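Local coordinates for P35 (Autographa californica nucleopolyhedrovirus, PDB 1P35), which inhibits caspase-family proteases and thereby blocks the apoptotic response of the infected insect host, and also suppresses the host's antiviral RNA interference, at the interface of chains A and B. Coordinates in Å, arbitrary orientation; residue numbers count along the deposited sequence, not the author numbering. Chains: chain A/B, P35.

The interface of chains A and B. Residues chain A 94-96; chain B 84-87.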
ATOM      1  N   TYR A  94      -9.176   1.656  -5.430  1.00 52.21           N
ATOM      2  CA  TYR A  94     -10.582   1.910  -5.527  1.00 49.24           C
ATOM      3  C   TYR A  94     -11.405   0.717  -5.972  1.00 53.13           C
ATOM      4  O   TYR A  94     -12.512   0.514  -5.503  1.00 62.37           O
ATOM      5  CB  TYR A  94     -10.808   3.093  -6.465  1.00 50.70           C
ATOM      6  CG  TYR A  94     -12.222   3.189  -6.967  1.00 50.45           C
ATOM      7  CD1 TYR A  94     -12.631   2.498  -8.103  1.00 59.95           C
ATOM      8  CD2 TYR A  94     -13.174   3.914  -6.260  1.00 70.24           C
ATOM      9  CE1 TYR A  94     -13.966   2.523  -8.523  1.00 60.81           C
ATOM     10  CE2 TYR A  94     -14.504   3.947  -6.666  1.00 81.26           C
ATOM     11  CZ  TYR A  94     -14.895   3.252  -7.790  1.00 68.25           C
ATOM     12  OH  TYR A  94     -16.223   3.276  -8.154  1.00 71.78           O
ATOM     13  N   PHE A  95     -10.877  -0.076  -6.884  1.00 50.26           N
ATOM     14  CA  PHE A  95     -11.656  -1.200  -7.360  1.00 48.74           C
ATOM     15  C   PHE A  95     -11.529  -2.382  -6.398  1.00 52.10           C
ATOM     16  O   PHE A  95     -10.414  -2.785  -6.046  1.00 42.99           O
ATOM     17  CB  PHE A  95     -11.197  -1.614  -8.760  1.00 43.92           C
ATOM     18  CG  PHE A  95     -11.252  -0.517  -9.796  1.00 60.41           C
ATOM     19  CD1 PHE A  95     -12.433  -0.255 -10.494  1.00 54.14           C
ATOM     20  CD2 PHE A  95     -10.082   0.155 -10.185  1.00 61.50           C
ATOM     21  CE1 PHE A  95     -12.461   0.636 -11.580  1.00 49.92           C
ATOM     22  CE2 PHE A  95     -10.085   1.053 -11.276  1.00 43.15           C
ATOM     23  CZ  PHE A  95     -11.285   1.287 -11.975  1.00 55.75           C
ATOM     24  N   LYS A  96     -12.659  -2.939  -5.961  1.00 56.94           N
ATOM     25  CA  LYS A  96     -12.574  -4.071  -5.047  1.00 61.26           C
ATOM     26  C   LYS A  96     -12.168  -5.344  -5.788  1.00 53.12           C
ATOM     27  O   LYS A  96     -12.485  -5.516  -6.959  1.00 35.17           O
ATOM     28  CB  LYS A  96     -13.911  -4.342  -4.341  1.00 52.76           C
ATOM     29  CG  LYS A  96     -15.043  -4.828  -5.258  1.00 55.89           C
ATOM     30  CD  LYS A  96     -16.277  -5.263  -4.438  1.00 70.88           C
ATOM     31  CE  LYS A  96     -17.569  -5.193  -5.270  1.00 82.21           C
ATOM     32  NZ  LYS A  96     -17.521  -5.966  -6.541  1.00 71.89           N
TER
ATOM     33  N   GLN B  84     -14.987  -4.291   1.635  1.00100.40           N
ATOM     34  CA  GLN B  84     -15.341  -2.899   1.389  1.00100.00           C
ATOM     35  C   GLN B  84     -15.607  -2.721  -0.103  1.00100.00           C
ATOM     36  O   GLN B  84     -14.748  -3.038  -0.942  1.00 98.02           O
ATOM     37  CB  GLN B  84     -14.210  -2.007   1.908  1.00 95.55           C
ATOM     38  CG  GLN B  84     -13.937  -2.293   3.400  1.00 90.20           C
ATOM     39  CD  GLN B  84     -12.560  -1.833   3.860  1.00100.00           C
ATOM     40  OE1 GLN B  84     -11.632  -1.737   3.040  1.00100.00           O
ATOM     41  NE2 GLN B  84     -12.402  -1.594   5.180  1.00 94.94           N
ATOM     42  N   MET B  85     -16.811  -2.243  -0.431  1.00100.45           N
ATOM     43  CA  MET B  85     -17.204  -2.057  -1.836  1.00100.45           C
ATOM     44  C   MET B  85     -16.306  -1.094  -2.639  1.00100.00           C
ATOM     45  O   MET B  85     -15.145  -0.822  -2.267  1.00100.00           O
ATOM     46  CB  MET B  85     -18.696  -1.624  -1.949  1.00 99.19           C
ATOM     47  CG  MET B  85     -19.147  -0.315  -1.226  1.00 99.30           C
ATOM     48  SD  MET B  85     -19.393  -0.384   0.609  1.00100.00           S
ATOM     49  CE  MET B  85     -20.194   1.277   0.943  1.00 83.49           C
ATOM     50  N   ASP B  86     -16.841  -0.617  -3.762  1.00100.00           N
ATOM     51  CA  ASP B  86     -16.139   0.325  -4.639  1.00100.00           C
ATOM     52  C   ASP B  86     -16.426   1.780  -4.185  1.00100.00           C
ATOM     53  O   ASP B  86     -17.582   2.250  -4.270  1.00100.00           O
ATOM     54  CB  ASP B  86     -16.577   0.130  -6.122  1.00 98.36           C
ATOM     55  CG  ASP B  86     -15.619  -0.786  -6.941  1.00 92.04           C
ATOM     56  OD1 ASP B  86     -15.503  -2.000  -6.647  1.00 99.34           O
ATOM     57  OD2 ASP B  86     -14.986  -0.277  -7.902  1.00 85.36           O
ATOM     58  N   GLY B  87     -15.369   2.454  -3.699  1.00 80.48           N
ATOM     59  CA  GLY B  87     -15.423   3.844  -3.237  1.00 86.73           C
ATOM     60  C   GLY B  87     -16.696   4.503  -2.688  1.00100.00           C
ATOM     61  O   GLY B  87     -17.148   4.180  -1.574  1.00100.00           O
TER
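The carboxylate oxygen OD1 of B:Asp86 accepts a hydrogen bond from the backbone amide N of A:Lys96 at 3.1 Å. The bond is nearly straight, 172° at the hydrogen, but the N-H arrives from above the carboxylate plane, well out of it. The same oxygen rests against the aliphatic stem of A:Lys96, with CB 3.7 Å from OD1. Here CG sits between the lysine's own backbone N and carbonyl carbon, which keeps the start of the chain beside the aspartate, and a bend at chi4 turns the tip. The side-chain amino group NZ stays 4.5 Å from OD1, too far for a salt bridge, although opposite charges would be expected to attract weakly.

The other carboxylate oxygen, OD2, lies to one side of the A:Tyr94 ring plane, just past the CE1 corner, with the ring and carboxylate planes almost perpendicular (89°). Next to it lies A:Phe95, whose CA is 3.5 Å from OD2, while its ring atom CD1 approaches to 3.6 Å. At the neighbouring corner of the tyrosine, across CZ, the CE2 edge meets the backbone of B:Gly87 from the same side of the ring plane, with CE2 3.4 Å from the glycine N and 3.6 Å from its CA. The tyrosine CG lies anti to its backbone N (chi1 163°), carrying the ring alongside the Asp-Gly segment. At the other end of the patch, the carbonyl O of B:Gln84 lies 3.7 Å from CB of A:Lys96.

Chain B contributes the Asp-Gln-Met-Asp-Gly sequence of the reactive-site loop, in which B:Asp86 is the P1 residue and the Asp-Gly bond is the one caspases cleave. The contact, which may be a product of crystal packing, may help to hold the P1 side chain in this crystal.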